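Local coordinates for protein Two-component system sensor histidine kinase (Bacteroides thetaiotaomicron, PDB 3OTT) that probably senses saccharides outside the cell through the extracellular propeller and sandwich domains held here and passes the signal on as a phosphorelay histidine kinase, at residues S275-I280 and G299-R304; I561-C566 and T600-D605; N721-I726 and P739-I744. One frame throughout, in Å; residues are numbered along the deposited sequence.

How the contacts relate
The three contacts follow one another along the chain. Each closes its own loop before the next begins, so none nests or crosses. Contact 1 comes first and spans 18 residues in the first beta-propeller. It joins the loop leading into strand 281-286 to strand 300-303 of the same sheet, which strand 13-15 completes. Contact 2 spans 33 residues in the second propeller and joins the first strands of two successive blades. Contact 3 closes a hairpin in the beta-sandwich near the C-terminal end. Contacts 1 and 2 have centres 41 Å apart, on opposite sides of the chain centre. Contact 3 lies about 38 and 42 Å from them, between centres.

Contact 1. Residues S275-I280 and G299-R304; sequences SLTNNI and GISLSR
The peptide joining Leu276 to Thr277 is the flat group of this contact, and it meets the side chain of Ser301. No aromatic ring takes part. The N-H of Thr277 points out of that peptide to Ser301 OG, with N to OG at 3.0 Å and 155° at the hydrogen. The carbonyl O of Leu276 instead bonds His268. Carbon atoms of Leu276 and Thr277 flank the hydroxyl on the loop side. Leu276 CA and CD1 each lie 3.6 Å from Ser301 OG, and Thr277 CG2 is 3.7 Å from it. CG2 also reaches Gly299 O at 3.8 Å. Thr277 holds OG1 anti to its backbone N (chi1 -169°), which leaves CG2 between N and the carbonyl carbon. OG1 is bonded to Tyr16 OH and to Tyr298 O. At the backbone angles of Gly299 a CB would run into the carbonyl O of Tyr298, which calls for glycine here. Strand 300-303 lies in a propeller blade next to strand 13-15, which comes from near the N terminus. Asn14 of that strand ties the parts together: its OD1 bonds Ser301 OG and its ND2 bonds Ser275 O. An alanine in place of Ser301 would probably leave the N-H of Thr277 without its acceptor and Asn14 OD1 without its hydroxyl partner. The chemistry implies a buried polar link. One hydroxyl accepts from the loop and bonds Asn14 as well, so loop, blade strand and N-terminal strand meet at a single oxygen.

Contact 2. Residues I561-C566 and T600-D605; sequences ILSMTC and TSLLFD
Leu602 and Thr565 meet between two neighbouring blades of a beta-propeller. Strands 561-566 and 601-605 are the first strands of their blades and run side by side, with axes 6.1 Å apart at closest and only 7° from parallel. Leu602 has the most surface buried here. Its CB packs on Thr565 CG2 at 3.7 Å, and the two side chains cross obliquely. Chi1 of -61° sets Leu602 CG beside its own backbone N, 3.9 Å from Ser563 OG. The CD1 branch goes further and touches Ser563 O at 3.7 Å. Leu602 also touches Ser574 on the next strand of the other blade. Thr600 works at the start of the contact. Its CB points away, yet its methyl CG2 reaches Leu562 CD1 at 3.7 Å. Its OG1 faces the following blade, bonded to Phe326 O and Gln325 NE2. Thr600 thus links blades on both of its flanks. Classic beta bulges lie near this end: Leu562 and Ser563 both face Ser574, and Thr600 and Ser601 both face Gly614. At the far end Phe604 CB rests 3.6 Å from Cys566 O. Between these two segments the contact is mainly side-chain packing. A water adds a polar link, lying 2.9 Å from Ser563 OG and giving a weak hydrogen bond of 3.3 Å to Thr600 O.

Contact 3. Residues N721-I726 and P739-I744; sequences NYQLII and PHILNI
A beta hairpin of the Y_Y_Y domain brings Tyr722 to Ile726 alongside His740 to Ile744. The strands are antiparallel, with axes 4.5 Å apart at closest and 162° between their directions. Tyr722 with Ile744, Leu724 with Leu742 and Ile726 with His740 are hydrogen-bonded pairs, each joined by two backbone bonds. Tyr722 N to Ile744 O is 2.8 Å, and Ile726 N to His740 O is also 2.8 Å. Gln723 with Asn743 and Ile725 with Ile741 are the non-hydrogen-bonded pairs between them.

The two faces differ. On one, Gln723 and Asn743 lie side by side and point the same way. Gln723 NE2 donates to Asn743 OD1 at 3.0 Å, with 150° at the hydrogen. The two amide planes are 37° apart, and the donor is tilted from the asparagine carbonyl plane. With CG anti to the backbone N and the chain extended beyond it, the Gln723 side chain runs beside Asn743. Its NE2 also lies 3.5 Å from Ile741 CG2. Ile741 CG1 packs beside Ile725 CG1 at 4.0 Å, while Ile725 CG2 touches Pro739 CB at 3.6 Å.

The other face carries Tyr722, Leu724, Ile726, His740, Leu742 and Ile744. Leu724 CB sits 4.2 Å from Leu742 CB. Five of the six reach the other sheet: Leu724, Leu742 and Ile744 all pack on Phe676, and Ile726 and His740 touch Leu638. Tyr722 OH bonds Ser718 O, four residues earlier, as in a tyrosine corner. One largely apolar face against a second sheet, and a mixed face, with Gln723 and Asn743 beside Ile725 and Ile741, on the other side, is typical of a beta-sandwich of the E-set kind.

Contact 1. Residues S275-I280 and G299-R304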
loop_
_atom_site.group_PDB
_atom_site.type_symbol
_atom_site.label_atom_id
_atom_site.label_comp_id
_atom_site.label_asym_id
_atom_site.label_seq_id
_atom_site.Cartn_x
_atom_site.Cartn_y
_atom_site.Cartn_z
ATOM N N SER B 275 -0.139 -29.966 27.402
ATOM C CA SER B 275 -1.278 -29.080 27.653
ATOM C C SER B 275 -0.766 -27.706 28.004
ATOM O O SER B 275 0.448 -27.508 28.187
ATOM C CB SER B 275 -2.168 -29.587 28.786
ATOM O OG SER B 275 -1.467 -29.464 29.989
ATOM N N LEU B 276 -1.688 -26.754 28.073
ATOM C CA LEU B 276 -1.368 -25.383 28.426
ATOM C C LEU B 276 -0.523 -25.473 29.671
ATOM O O LEU B 276 -0.901 -26.178 30.584
ATOM C CB LEU B 276 -2.640 -24.616 28.764
ATOM C CG LEU B 276 -2.470 -23.216 29.319
ATOM C CD1 LEU B 276 -1.840 -22.328 28.324
ATOM C CD2 LEU B 276 -3.892 -22.659 29.792
ATOM N N THR B 277 0.589 -24.745 29.697
ATOM C CA THR B 277 1.592 -24.865 30.781
ATOM C C THR B 277 1.060 -24.373 32.136
ATOM O O THR B 277 1.330 -24.973 33.174
ATOM C CB THR B 277 2.905 -24.088 30.420
ATOM O OG1 THR B 277 3.919 -24.435 31.347
ATOM C CG2 THR B 277 2.729 -22.565 30.453
ATOM N N ASN B 278 0.286 -23.284 32.128
ATOM C CA ASN B 278 -0.307 -22.795 33.373
ATOM C C ASN B 278 -1.606 -22.051 33.021
ATOM O O ASN B 278 -1.731 -21.533 31.908
ATOM C CB ASN B 278 0.718 -21.869 34.062
ATOM C CG ASN B 278 0.203 -21.255 35.344
ATOM O OD1 ASN B 278 -0.232 -20.105 35.352
ATOM N ND2 ASN B 278 0.324 -21.981 36.448
ATOM N N ASN B 279 -2.513 -21.941 33.988
ATOM C CA ASN B 279 -3.905 -21.468 33.774
ATOM C C ASN B 279 -3.981 -19.949 33.848
ATOM O O ASN B 279 -5.004 -19.354 33.446
ATOM C CB ASN B 279 -4.883 -22.088 34.813
ATOM C CG ASN B 279 -5.318 -23.517 34.450
ATOM O OD1 ASN B 279 -5.182 -23.961 33.303
ATOM N ND2 ASN B 279 -5.813 -24.256 35.436
ATOM N N ILE B 280 -2.954 -19.308 34.413
ATOM C CA ILE B 280 -3.015 -17.893 34.503
ATOM C C ILE B 280 -2.334 -17.259 33.321
ATOM O O ILE B 280 -1.093 -17.269 33.252
ATOM C CB ILE B 280 -2.463 -17.310 35.811
ATOM C CG1 ILE B 280 -3.324 -17.747 37.016
ATOM C CG2 ILE B 280 -2.472 -15.759 35.707
ATOM C CD1 ILE B 280 -2.554 -17.911 38.355
ATOM N N GLY B 299 6.024 -20.231 32.684
ATOM C CA GLY B 299 6.484 -20.550 31.329
ATOM C C GLY B 299 5.584 -20.010 30.204
ATOM O O GLY B 299 4.630 -19.238 30.438
ATOM N N ILE B 300 5.805 -20.542 29.012
ATOM C CA ILE B 300 5.213 -20.101 27.771
ATOM C C ILE B 300 4.645 -21.303 27.080
ATOM O O ILE B 300 5.256 -22.347 27.035
ATOM C CB ILE B 300 6.328 -19.499 26.868
ATOM C CG1 ILE B 300 6.740 -18.152 27.388
ATOM C CG2 ILE B 300 5.932 -19.404 25.389
ATOM C CD1 ILE B 300 8.148 -17.746 26.953
ATOM N N SER B 301 3.458 -21.137 26.524
ATOM C CA SER B 301 2.839 -22.136 25.720
ATOM C C SER B 301 2.777 -21.584 24.320
ATOM O O SER B 301 2.279 -20.457 24.075
ATOM C CB SER B 301 1.425 -22.412 26.253
ATOM O OG SER B 301 1.379 -23.531 27.117
ATOM N N LEU B 302 3.315 -22.331 23.372
ATOM C CA LEU B 302 3.383 -21.804 22.004
ATOM C C LEU B 302 2.440 -22.636 21.173
ATOM O O LEU B 302 2.524 -23.858 21.179
ATOM C CB LEU B 302 4.810 -21.928 21.467
ATOM C CG LEU B 302 5.024 -21.859 19.935
ATOM C CD1 LEU B 302 4.446 -20.600 19.350
ATOM C CD2 LEU B 302 6.546 -21.955 19.580
ATOM N N SER B 303 1.557 -21.994 20.437
ATOM C CA SER B 303 0.637 -22.742 19.593
ATOM C C SER B 303 0.981 -22.463 18.098
ATOM O O SER B 303 0.748 -21.375 17.566
ATOM C CB SER B 303 -0.807 -22.347 19.980
ATOM O OG SER B 303 -1.747 -22.746 19.014
ATOM N N ARG B 304 1.570 -23.433 17.436
ATOM C CA ARG B 304 1.976 -23.234 16.076
ATOM C C ARG B 304 0.777 -23.146 15.105
ATOM O O ARG B 304 -0.257 -23.881 15.235
ATOM C CB ARG B 304 2.885 -24.340 15.650
ATOM C CG ARG B 304 4.212 -24.318 16.328
ATOM C CD ARG B 304 4.936 -25.569 15.951
ATOM N NE ARG B 304 6.294 -25.439 16.401
ATOM C CZ ARG B 304 6.739 -25.950 17.541
ATOM N NH1 ARG B 304 5.882 -26.638 18.315
ATOM N NH2 ARG B 304 8.022 -25.772 17.899
#

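Contact 2. Residues I561-C566 and T600-D605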
loop_
_atom_site.group_PDB
_atom_site.type_symbol
_atom_site.label_atom_id
_atom_site.label_comp_id
_atom_site.label_asym_id
_atom_site.label_seq_id
_atom_site.Cartn_x
_atom_site.Cartn_y
_atom_site.Cartn_z
ATOM N N ILE B 561 -14.245 -26.169 -14.356
ATOM C CA ILE B 561 -12.789 -26.295 -14.244
ATOM C C ILE B 561 -12.125 -24.954 -14.562
ATOM O O ILE B 561 -12.387 -24.375 -15.624
ATOM C CB ILE B 561 -12.251 -27.388 -15.190
ATOM C CG1 ILE B 561 -12.773 -28.772 -14.739
ATOM C CG2 ILE B 561 -10.777 -27.353 -15.220
ATOM C CD1 ILE B 561 -12.113 -29.930 -15.420
ATOM N N LEU B 562 -11.294 -24.469 -13.639
ATOM C CA LEU B 562 -10.662 -23.147 -13.784
ATOM C C LEU B 562 -9.224 -23.243 -14.368
ATOM O O LEU B 562 -8.829 -22.412 -15.181
ATOM C CB LEU B 562 -10.697 -22.341 -12.465
ATOM C CG LEU B 562 -11.982 -21.939 -11.679
ATOM C CD1 LEU B 562 -11.641 -21.078 -10.383
ATOM C CD2 LEU B 562 -13.097 -21.231 -12.525
ATOM N N SER B 563 -8.480 -24.276 -13.964
ATOM C CA SER B 563 -7.126 -24.495 -14.358
ATOM C C SER B 563 -6.766 -25.966 -14.155
ATOM O O SER B 563 -7.304 -26.627 -13.254
ATOM C CB SER B 563 -6.175 -23.627 -13.523
ATOM O OG SER B 563 -4.871 -23.616 -14.131
ATOM N N MET B 564 -5.862 -26.485 -14.979
ATOM C CA MET B 564 -5.376 -27.889 -14.821
ATOM C C MET B 564 -3.885 -27.896 -15.069
ATOM O O MET B 564 -3.431 -27.273 -16.033
ATOM C CB MET B 564 -5.977 -28.803 -15.887
ATOM C CG MET B 564 -7.446 -29.136 -15.708
ATOM S SD MET B 564 -8.136 -30.092 -17.075
ATOM C CE MET B 564 -7.242 -31.592 -16.991
ATOM N N THR B 565 -3.112 -28.609 -14.255
ATOM C CA THR B 565 -1.709 -28.711 -14.583
ATOM C C THR B 565 -1.099 -30.068 -14.217
ATOM O O THR B 565 -1.582 -30.720 -13.271
ATOM C CB THR B 565 -0.916 -27.508 -13.979
ATOM O OG1 THR B 565 0.182 -27.223 -14.824
ATOM C CG2 THR B 565 -0.424 -27.758 -12.554
ATOM N N CYS B 566 -0.041 -30.477 -14.931
ATOM C CA CYS B 566 0.667 -31.748 -14.613
ATOM C C CYS B 566 1.610 -31.509 -13.461
ATOM O O CYS B 566 2.380 -30.554 -13.480
ATOM C CB CYS B 566 1.521 -32.292 -15.760
ATOM S SG CYS B 566 0.554 -32.696 -17.178
ATOM N N THR B 600 -7.330 -19.681 -10.095
ATOM C CA THR B 600 -7.630 -19.582 -11.517
ATOM C C THR B 600 -6.347 -19.787 -12.337
ATOM O O THR B 600 -6.347 -19.651 -13.556
ATOM C CB THR B 600 -8.198 -18.224 -11.833
ATOM O OG1 THR B 600 -7.359 -17.297 -11.166
ATOM C CG2 THR B 600 -9.645 -18.078 -11.314
ATOM N N SER B 601 -5.282 -20.203 -11.664
ATOM C CA SER B 601 -3.992 -20.395 -12.312
ATOM C C SER B 601 -3.165 -21.450 -11.574
ATOM O O SER B 601 -3.195 -21.488 -10.352
ATOM C CB SER B 601 -3.226 -19.051 -12.209
ATOM O OG SER B 601 -2.294 -19.108 -13.247
ATOM N N LEU B 602 -2.417 -22.276 -12.278
ATOM C CA LEU B 602 -1.540 -23.274 -11.594
ATOM C C LEU B 602 -0.129 -23.406 -12.269
ATOM O O LEU B 602 -0.029 -23.324 -13.494
ATOM C CB LEU B 602 -2.201 -24.672 -11.509
ATOM C CG LEU B 602 -3.527 -24.927 -10.757
ATOM C CD1 LEU B 602 -4.220 -26.228 -11.227
ATOM C CD2 LEU B 602 -3.402 -24.948 -9.196
ATOM N N LEU B 603 0.932 -23.603 -11.480
ATOM C CA LEU B 603 2.270 -23.805 -12.035
ATOM C C LEU B 603 3.081 -24.761 -11.171
ATOM O O LEU B 603 3.304 -24.519 -9.961
ATOM C CB LEU B 603 3.039 -22.474 -12.144
ATOM C CG LEU B 603 4.540 -22.505 -12.609
ATOM C CD1 LEU B 603 4.695 -22.906 -14.089
ATOM C CD2 LEU B 603 5.277 -21.203 -12.388
ATOM N N PHE B 604 3.537 -25.849 -11.790
ATOM C CA PHE B 604 4.497 -26.730 -11.162
ATOM C C PHE B 604 5.921 -26.286 -11.473
ATOM O O PHE B 604 6.287 -26.217 -12.635
ATOM C CB PHE B 604 4.309 -28.132 -11.711
ATOM C CG PHE B 604 5.267 -29.138 -11.134
ATOM C CD1 PHE B 604 5.538 -29.176 -9.773
ATOM C CD2 PHE B 604 5.889 -30.083 -11.969
ATOM C CE1 PHE B 604 6.463 -30.138 -9.227
ATOM C CE2 PHE B 604 6.802 -31.029 -11.434
ATOM C CZ PHE B 604 7.093 -31.027 -10.067
ATOM N N ASP B 605 6.719 -25.997 -10.441
ATOM C CA ASP B 605 8.171 -25.739 -10.596
ATOM C C ASP B 605 8.983 -26.978 -10.196
ATOM O O ASP B 605 9.118 -27.269 -9.008
ATOM C CB ASP B 605 8.655 -24.533 -9.771
ATOM C CG ASP B 605 10.133 -24.092 -10.143
ATOM O OD1 ASP B 605 10.641 -24.347 -11.283
ATOM O OD2 ASP B 605 10.772 -23.445 -9.283
HETATM O O HOH W 1 -4.957 -21.390 -16.055
#

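Contact 3. Residues N721-I726 and P739-I744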
loop_
_atom_site.group_PDB
_atom_site.type_symbol
_atom_site.label_atom_id
_atom_site.label_comp_id
_atom_site.label_asym_id
_atom_site.label_seq_id
_atom_site.Cartn_x
_atom_site.Cartn_y
_atom_site.Cartn_z
ATOM N N ASN B 721 43.271 -15.509 9.559
ATOM C CA ASN B 721 42.001 -15.196 8.996
ATOM C C ASN B 721 41.230 -16.463 8.676
ATOM O O ASN B 721 41.784 -17.405 8.089
ATOM C CB ASN B 721 42.231 -14.391 7.735
ATOM C CG ASN B 721 42.696 -12.966 8.039
ATOM O OD1 ASN B 721 41.941 -12.156 8.558
ATOM N ND2 ASN B 721 43.914 -12.648 7.678
ATOM N N TYR B 722 39.963 -16.483 9.071
ATOM C CA TYR B 722 39.036 -17.593 8.791
ATOM C C TYR B 722 37.711 -16.989 8.326
ATOM O O TYR B 722 37.493 -15.768 8.465
ATOM C CB TYR B 722 38.793 -18.472 10.032
ATOM C CG TYR B 722 40.050 -18.938 10.693
ATOM C CD1 TYR B 722 40.602 -18.236 11.780
ATOM C CD2 TYR B 722 40.701 -20.082 10.248
ATOM C CE1 TYR B 722 41.766 -18.665 12.383
ATOM C CE2 TYR B 722 41.870 -20.527 10.854
ATOM C CZ TYR B 722 42.385 -19.809 11.901
ATOM O OH TYR B 722 43.525 -20.247 12.473
ATOM N N GLN B 723 36.851 -17.831 7.774
ATOM C CA GLN B 723 35.513 -17.408 7.352
ATOM C C GLN B 723 34.603 -18.594 7.655
ATOM O O GLN B 723 34.823 -19.667 7.117
ATOM C CB GLN B 723 35.500 -17.049 5.850
ATOM C CG GLN B 723 34.159 -16.639 5.326
ATOM C CD GLN B 723 34.158 -16.345 3.832
ATOM O OE1 GLN B 723 34.196 -17.263 3.014
ATOM N NE2 GLN B 723 34.069 -15.058 3.468
ATOM N N LEU B 724 33.610 -18.392 8.525
ATOM C CA LEU B 724 32.651 -19.414 8.841
ATOM C C LEU B 724 31.493 -19.343 7.836
ATOM O O LEU B 724 30.838 -18.301 7.678
ATOM C CB LEU B 724 32.068 -19.089 10.188
ATOM C CG LEU B 724 31.652 -20.110 11.204
ATOM C CD1 LEU B 724 30.481 -19.550 12.003
ATOM C CD2 LEU B 724 31.448 -21.547 10.698
ATOM N N ILE B 725 31.214 -20.457 7.184
ATOM C CA ILE B 725 30.119 -20.494 6.245
ATOM C C ILE B 725 29.068 -21.486 6.738
ATOM O O ILE B 725 29.385 -22.638 7.035
ATOM C CB ILE B 725 30.618 -20.838 4.832
ATOM C CG1 ILE B 725 31.672 -19.802 4.384
ATOM C CG2 ILE B 725 29.459 -20.947 3.833
ATOM C CD1 ILE B 725 32.494 -20.247 3.098
ATOM N N ILE B 726 27.836 -21.015 6.891
ATOM C CA ILE B 726 26.782 -21.858 7.403
ATOM C C ILE B 726 25.665 -21.935 6.383
ATOM O O ILE B 726 25.305 -20.921 5.815
ATOM C CB ILE B 726 26.249 -21.322 8.742
ATOM C CG1 ILE B 726 27.394 -21.237 9.765
ATOM C CG2 ILE B 726 25.127 -22.215 9.271
ATOM C CD1 ILE B 726 27.020 -20.411 11.004
ATOM N N PRO B 739 24.163 -18.861 2.043
ATOM C CA PRO B 739 24.875 -19.153 3.275
ATOM C C PRO B 739 24.972 -17.896 4.140
ATOM O O PRO B 739 24.889 -16.774 3.629
ATOM C CB PRO B 739 26.262 -19.584 2.791
ATOM C CG PRO B 739 26.267 -19.393 1.282
ATOM C CD PRO B 739 25.093 -18.576 0.930
ATOM N N HIS B 740 25.063 -18.105 5.439
ATOM C CA HIS B 740 25.551 -17.078 6.342
ATOM C C HIS B 740 27.082 -17.135 6.404
ATOM O O HIS B 740 27.651 -18.193 6.613
ATOM C CB HIS B 740 25.005 -17.282 7.742
ATOM C CG HIS B 740 25.183 -16.096 8.622
ATOM N ND1 HIS B 740 24.365 -14.992 8.548
ATOM C CD2 HIS B 740 26.074 -15.841 9.608
ATOM C CE1 HIS B 740 24.749 -14.104 9.446
ATOM N NE2 HIS B 740 25.773 -14.600 10.114
ATOM N N ILE B 741 27.697 -15.970 6.231
ATOM C CA ILE B 741 29.161 -15.804 6.232
ATOM C C ILE B 741 29.601 -14.893 7.385
ATOM O O ILE B 741 29.023 -13.842 7.594
ATOM C CB ILE B 741 29.606 -15.234 4.865
ATOM C CG1 ILE B 741 29.628 -16.359 3.823
ATOM C CG2 ILE B 741 30.939 -14.516 4.959
ATOM C CD1 ILE B 741 29.333 -15.896 2.420
ATOM N N LEU B 742 30.566 -15.345 8.182
ATOM C CA LEU B 742 31.183 -14.522 9.237
ATOM C C LEU B 742 32.667 -14.538 9.034
ATOM O O LEU B 742 33.235 -15.609 9.117
ATOM C CB LEU B 742 30.907 -15.113 10.634
ATOM C CG LEU B 742 31.548 -14.331 11.804
ATOM C CD1 LEU B 742 31.083 -12.865 11.954
ATOM C CD2 LEU B 742 31.451 -15.089 13.093
ATOM N N ASN B 743 33.318 -13.403 8.762
ATOM C CA ASN B 743 34.813 -13.407 8.727
ATOM C C ASN B 743 35.370 -13.260 10.132
ATOM O O ASN B 743 34.947 -12.391 10.890
ATOM C CB ASN B 743 35.389 -12.319 7.849
ATOM C CG ASN B 743 34.780 -12.302 6.471
ATOM O OD1 ASN B 743 35.019 -13.196 5.667
ATOM N ND2 ASN B 743 33.945 -11.296 6.204
ATOM N N ILE B 744 36.259 -14.147 10.486
ATOM C CA ILE B 744 36.935 -14.148 11.782
ATOM C C ILE B 744 38.435 -13.851 11.678
ATOM O O ILE B 744 39.152 -14.518 10.918
ATOM C CB ILE B 744 36.727 -15.515 12.478
ATOM C CG1 ILE B 744 35.176 -15.853 12.589
ATOM C CG2 ILE B 744 37.340 -15.464 13.867
ATOM C CD1 ILE B 744 34.895 -17.376 12.857
#